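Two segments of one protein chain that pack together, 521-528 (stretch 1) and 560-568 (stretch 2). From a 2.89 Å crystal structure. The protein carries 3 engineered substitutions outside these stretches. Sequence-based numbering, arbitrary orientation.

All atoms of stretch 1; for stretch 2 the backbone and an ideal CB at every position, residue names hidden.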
ATOM      1  N   PRO A 521      25.740  -1.766 -11.301  1.00 36.51           N
ATOM      2  CA  PRO A 521      26.872  -1.086 -10.683  1.00 44.93           C
ATOM      3  C   PRO A 521      27.847  -2.095 -10.113  1.00 50.69           C
ATOM      4  O   PRO A 521      27.465  -3.230  -9.771  1.00 62.24           O
ATOM      5  CB  PRO A 521      26.218  -0.245  -9.577  1.00 46.74           C
ATOM      6  CG  PRO A 521      24.815  -0.049 -10.030  1.00 43.22           C
ATOM      7  CD  PRO A 521      24.453  -1.316 -10.741  1.00 44.52           C
ATOM      8  N   PRO A 522      29.126  -1.732 -10.001  1.00 41.87           N
ATOM      9  CA  PRO A 522      30.114  -2.708  -9.515  1.00 47.36           C
ATOM     10  C   PRO A 522      29.832  -3.192  -8.105  1.00 58.71           C
ATOM     11  O   PRO A 522      30.188  -4.328  -7.766  1.00 61.45           O
ATOM     12  CB  PRO A 522      31.435  -1.934  -9.598  1.00 45.31           C
ATOM     13  CG  PRO A 522      31.030  -0.498  -9.483  1.00 45.21           C
ATOM     14  CD  PRO A 522      29.715  -0.397 -10.200  1.00 38.68           C
ATOM     15  N   TYR A 523      29.191  -2.372  -7.275  1.00 56.32           N
ATOM     16  CA  TYR A 523      28.879  -2.771  -5.910  1.00 50.19           C
ATOM     17  C   TYR A 523      27.628  -3.630  -5.809  1.00 49.04           C
ATOM     18  O   TYR A 523      27.244  -4.004  -4.697  1.00 48.88           O
ATOM     19  CB  TYR A 523      28.726  -1.537  -5.019  1.00 41.19           C
ATOM     20  CG  TYR A 523      27.908  -0.418  -5.623  1.00 37.46           C
ATOM     21  CD1 TYR A 523      26.520  -0.448  -5.591  1.00 37.28           C
ATOM     22  CD2 TYR A 523      28.526   0.678  -6.207  1.00 43.96           C
ATOM     23  CE1 TYR A 523      25.772   0.579  -6.135  1.00 36.00           C
ATOM     24  CE2 TYR A 523      27.789   1.708  -6.754  1.00 41.41           C
ATOM     25  CZ  TYR A 523      26.413   1.653  -6.716  1.00 46.73           C
ATOM     26  OH  TYR A 523      25.676   2.680  -7.256  1.00 44.13           O
ATOM     27  N   ALA A 524      26.980  -3.952  -6.929  1.00 49.75           N
ATOM     28  CA  ALA A 524      25.819  -4.827  -6.875  1.00 45.47           C
ATOM     29  C   ALA A 524      26.201  -6.290  -6.701  1.00 46.19           C
ATOM     30  O   ALA A 524      25.364  -7.086  -6.266  1.00 52.01           O
ATOM     31  CB  ALA A 524      24.968  -4.657  -8.135  1.00 45.64           C
ATOM     32  N   ALA A 525      27.441  -6.658  -7.022  1.00 49.30           N
ATOM     33  CA  ALA A 525      27.919  -8.022  -6.839  1.00 48.29           C
ATOM     34  C   ALA A 525      28.241  -8.347  -5.387  1.00 48.53           C
ATOM     35  O   ALA A 525      28.566  -9.500  -5.087  1.00 59.84           O
ATOM     36  CB  ALA A 525      29.157  -8.268  -7.704  1.00 52.27           C
ATOM     37  N   VAL A 526      28.159  -7.369  -4.489  1.00 43.51           N
ATOM     38  CA  VAL A 526      28.497  -7.564  -3.085  1.00 50.58           C
ATOM     39  C   VAL A 526      27.225  -7.826  -2.286  1.00 60.35           C
ATOM     40  O   VAL A 526      27.242  -8.556  -1.288  1.00 66.39           O
ATOM     41  CB  VAL A 526      29.271  -6.349  -2.541  1.00 44.60           C
ATOM     42  CG1 VAL A 526      29.621  -6.536  -1.080  1.00 52.24           C
ATOM     43  CG2 VAL A 526      30.530  -6.146  -3.345  1.00 39.69           C
ATOM     44  N   PHE A 527      26.112  -7.248  -2.727  1.00 54.29           N
ATOM     45  CA  PHE A 527      24.832  -7.377  -2.040  1.00 43.74           C
ATOM     46  C   PHE A 527      23.874  -8.187  -2.900  1.00 55.47           C
ATOM     47  O   PHE A 527      23.530  -7.773  -4.012  1.00 64.17           O
ATOM     48  CB  PHE A 527      24.235  -6.005  -1.728  1.00 45.22           C
ATOM     49  CG  PHE A 527      25.138  -5.128  -0.924  1.00 40.61           C
ATOM     50  CD1 PHE A 527      25.543  -5.510   0.341  1.00 36.68           C
ATOM     51  CD2 PHE A 527      25.573  -3.919  -1.428  1.00 36.30           C
ATOM     52  CE1 PHE A 527      26.373  -4.706   1.085  1.00 44.04           C
ATOM     53  CE2 PHE A 527      26.405  -3.106  -0.689  1.00 54.77           C
ATOM     54  CZ  PHE A 527      26.807  -3.498   0.571  1.00 45.85           C
ATOM     55  N   ARG A 528      23.445  -9.331  -2.376  1.00 52.86           N
ATOM     56  CA  ARG A 528      22.461 -10.183  -3.033  1.00 55.11           C
ATOM     57  C   ARG A 528      21.066  -9.753  -2.592  1.00 54.36           C
ATOM     58  O   ARG A 528      20.726  -9.848  -1.408  1.00 63.16           O
ATOM     59  CB  ARG A 528      22.704 -11.651  -2.691  1.00 64.92           C
ATOM     60  CG  ARG A 528      21.831 -12.646  -3.456  1.00 74.26           C
ATOM     61  CD  ARG A 528      22.458 -13.042  -4.791  1.00 92.18           C
ATOM     62  NE  ARG A 528      22.391 -11.973  -5.785  1.00 99.52           N
ATOM     63  CZ  ARG A 528      22.950 -12.033  -6.990  1.00 87.46           C
ATOM     64  NH1 ARG A 528      23.627 -13.115  -7.357  1.00 79.26           N
ATOM     65  NH2 ARG A 528      22.834 -11.009  -7.828  1.00 78.10           N
ATOM     66  N   UNK A 560      30.924   9.765  -5.322  1.00 53.41           N
ATOM     67  CA  UNK A 560      31.616   8.831  -4.457  1.00 55.18           C
ATOM     68  C   UNK A 560      31.063   7.427  -4.421  1.00 51.30           C
ATOM     69  O   UNK A 560      31.494   6.631  -3.575  1.00 60.23           O
ATOM     70  CB  UNK A 560      31.620   9.387  -3.031  1.00 55.18           C
ATOM     71  N   UNK A 561      30.127   7.078  -5.305  1.00 49.11           N
ATOM     72  CA  UNK A 561      29.531   5.748  -5.278  1.00 39.41           C
ATOM     73  C   UNK A 561      30.512   4.654  -5.672  1.00 45.61           C
ATOM     74  O   UNK A 561      30.244   3.480  -5.403  1.00 57.77           O
ATOM     75  CB  UNK A 561      28.316   5.705  -6.208  1.00 39.41           C
ATOM     76  N   UNK A 562      31.629   4.999  -6.306  1.00 47.19           N
ATOM     77  CA  UNK A 562      32.607   4.005  -6.719  1.00 41.50           C
ATOM     78  C   UNK A 562      33.796   3.934  -5.774  1.00 50.31           C
ATOM     79  O   UNK A 562      34.792   3.275  -6.094  1.00 55.23           O
ATOM     80  CB  UNK A 562      33.093   4.309  -8.138  1.00 41.50           C
ATOM     81  N   UNK A 563      33.711   4.588  -4.619  1.00 55.68           N
ATOM     82  CA  UNK A 563      34.787   4.590  -3.637  1.00 49.83           C
ATOM     83  C   UNK A 563      34.173   4.438  -2.256  1.00 57.11           C
ATOM     84  O   UNK A 563      33.350   5.262  -1.846  1.00 49.64           O
ATOM     85  CB  UNK A 563      35.626   5.866  -3.730  1.00 49.83           C
ATOM     86  N   UNK A 564      34.577   3.394  -1.542  1.00 56.45           N
ATOM     87  CA  UNK A 564      33.989   3.069  -0.264  1.00 53.58           C
ATOM     88  C   UNK A 564      32.807   2.129  -0.403  1.00 58.21           C
ATOM     89  O   UNK A 564      32.329   1.822  -1.498  1.00 66.96           O
ATOM     90  CB  UNK A 564      33.558   4.349   0.455  1.00 53.58           C
ATOM     91  N   UNK A 565      32.329   1.660   0.748  1.00 54.66           N
ATOM     92  CA  UNK A 565      31.202   0.729   0.784  1.00 46.72           C
ATOM     93  C   UNK A 565      30.411   1.025   2.056  1.00 40.12           C
ATOM     94  O   UNK A 565      30.826   0.634   3.150  1.00 52.75           O
ATOM     95  CB  UNK A 565      31.669  -0.727   0.742  1.00 46.72           C
ATOM     96  N   UNK A 566      29.281   1.716   1.903  1.00 39.34           N
ATOM     97  CA  UNK A 566      28.464   2.152   3.025  1.00 39.00           C
ATOM     98  C   UNK A 566      27.020   1.716   2.832  1.00 40.97           C
ATOM     99  O   UNK A 566      26.509   1.679   1.711  1.00 56.86           O
ATOM    100  CB  UNK A 566      28.545   3.671   3.192  1.00 39.00           C
ATOM    101  N   UNK A 567      26.362   1.411   3.947  1.00 39.61           N
ATOM    102  CA  UNK A 567      24.970   0.981   3.959  1.00 38.32           C
ATOM    103  C   UNK A 567      24.208   1.865   4.935  1.00 43.79           C
ATOM    104  O   UNK A 567      24.677   2.110   6.052  1.00 44.02           O
ATOM    105  CB  UNK A 567      24.845  -0.496   4.338  1.00 38.32           C
ATOM    106  N   UNK A 568      23.043   2.341   4.519  1.00 36.04           N
ATOM    107  CA  UNK A 568      22.202   3.113   5.419  1.00 35.90           C
ATOM    108  C   UNK A 568      20.943   2.335   5.771  1.00 45.54           C
ATOM    109  O   UNK A 568      20.190   1.935   4.887  1.00 53.73           O
ATOM    110  CB  UNK A 568      21.838   4.460   4.792  1.00 35.90           C
TER

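Stretch 1 offers almost nothing polar here. It presents a proline ring, a tyrosine ring, a valine and a phenylalanine, so the rule to expect is apolar packing, with shape rather than charge setting the choice.

Position 560 has no atom of stretch 1 within 5.5 Å of its ideal CB. Its phi/psi of -111/10 is open to most residues, and the contact sets no demand. The deposited residue is Gly560, which opens a type I beta turn; its O accepts a hydrogen bond from the N of position 563 at 3.2 Å.

Position 561 sits inside that turn. Its CA-to-CB bond points sideways, yet the ideal CB lies 4.1 Å from Tyr523 CE2, so a side chain starts out already beside the aromatic ring. Leucine, isoleucine, valine or methionine would all suit. It is Leu561, with chi1 m and chi2 t, and its CD1 comes 3.9 Å from Tyr523 OH. The backbone packs as well: Leu561 O is 3.3 Å from Tyr523 CE2, a close approach to a ring carbon.

Position 562 also points sideways, with the ideal CB 5.4 Å from Pro522 CG. A short side chain would leave that gap open, whereas a longer apolar one could bend across it; leucine or methionine are natural candidates. Leu562 does this. Its CD2 reaches 3.6 Å from Pro522 CG and 4.1 Å from Tyr523 CE2, where it meets the edge of the ring. One methyl thus touches both residues, although chi2 at -148° lies between wells.

Position 563 closes the turn and is out of reach of stretch 1, so many residues would serve. Ser563 occupies it, and its OG is hydrogen-bonded elsewhere in the structure.

Position 564 is decided by its backbone. At phi/psi 90/172 a CB would be jammed against the carbonyl O of the residue before, which calls for glycine whatever stretch 1 offers. It is Gly564.

Position 565 is the instructive one. Its CA-to-CB bond points sideways and its ideal CB has no atom of stretch 1 within 5.5 Å, but Tyr523, Val526 and Phe527 line the space beyond. Reach is needed, and two branches would help fill the space; leucine fits well, and methionine or isoleucine are plausible. Leu565, with chi1 t and chi2 p, sends CD1 to 3.8 Å from Phe527 CE2 and 4.4 Å from Tyr523 CB, while its CD2 lies 4.0 Å from Val526 CG1. It has the largest covered area in stretch 2.

Position 566 points away, leaving room for a long or polar side chain. Arg566 takes it and hydrogen-bonds elsewhere.

Position 567, in the strand, points sideways with its ideal CB 5.2 Å from Phe527 CZ. A beta-branched aliphatic suits both strand and ring, and leucine might also do. Val567, with chi1 t, puts CG2 3.7 Å from Phe527 CZ.

Position 568 is out of reach, so stretch 1 does not constrain it. It is Met568, modelled as selenomethionine.

Stretch 2, residues 560-568: GLLSGLRVM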
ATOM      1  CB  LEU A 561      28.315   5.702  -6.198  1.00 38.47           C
ATOM      2  CG  LEU A 561      27.066   6.411  -5.681  1.00 46.36           C
ATOM      3  CD1 LEU A 561      26.017   6.492  -6.774  1.00 43.03           C
ATOM      4  CD2 LEU A 561      26.515   5.687  -4.456  1.00 45.01           C
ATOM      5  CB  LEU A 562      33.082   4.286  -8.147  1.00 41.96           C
ATOM      6  CG  LEU A 562      32.081   4.073  -9.289  1.00 50.34           C
ATOM      7  CD1 LEU A 562      32.801   3.622 -10.552  1.00 55.43           C
ATOM      8  CD2 LEU A 562      30.992   3.075  -8.911  1.00 48.68           C
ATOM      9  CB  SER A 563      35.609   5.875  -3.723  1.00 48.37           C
ATOM     10  OG  SER A 563      34.820   7.002  -3.383  1.00 60.45           O
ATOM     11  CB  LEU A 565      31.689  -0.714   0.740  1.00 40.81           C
ATOM     12  CG  LEU A 565      30.640  -1.795   0.474  1.00 60.20           C
ATOM     13  CD1 LEU A 565      29.871  -1.498  -0.806  1.00 58.70           C
ATOM     14  CD2 LEU A 565      31.295  -3.164   0.404  1.00 58.93           C
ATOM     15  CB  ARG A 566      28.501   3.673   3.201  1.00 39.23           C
ATOM     16  CG  ARG A 566      29.857   4.227   3.558  1.00 40.31           C
ATOM     17  CD  ARG A 566      29.894   5.738   3.423  1.00 40.57           C
ATOM     18  NE  ARG A 566      31.102   6.264   4.044  1.00 49.70           N
ATOM     19  CZ  ARG A 566      32.277   6.340   3.432  1.00 54.29           C
ATOM     20  NH1 ARG A 566      33.332   6.817   4.078  1.00 53.61           N
ATOM     21  NH2 ARG A 566      32.395   5.943   2.174  1.00 52.96           N
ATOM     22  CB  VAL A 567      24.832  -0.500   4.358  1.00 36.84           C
ATOM     23  CG1 VAL A 567      23.366  -0.896   4.432  1.00 36.03           C
ATOM     24  CG2 VAL A 567      25.587  -1.394   3.387  1.00 39.99           C
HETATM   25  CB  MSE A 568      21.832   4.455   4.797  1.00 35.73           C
HETATM   26  CG  MSE A 568      21.110   5.377   5.753  1.00 48.12           C
HETATM   27 SE   MSE A 568      20.445   6.979   4.878  1.00 58.55          SE
HETATM   28  CE  MSE A 568      19.077   6.142   3.775  1.00 63.67           C
TER
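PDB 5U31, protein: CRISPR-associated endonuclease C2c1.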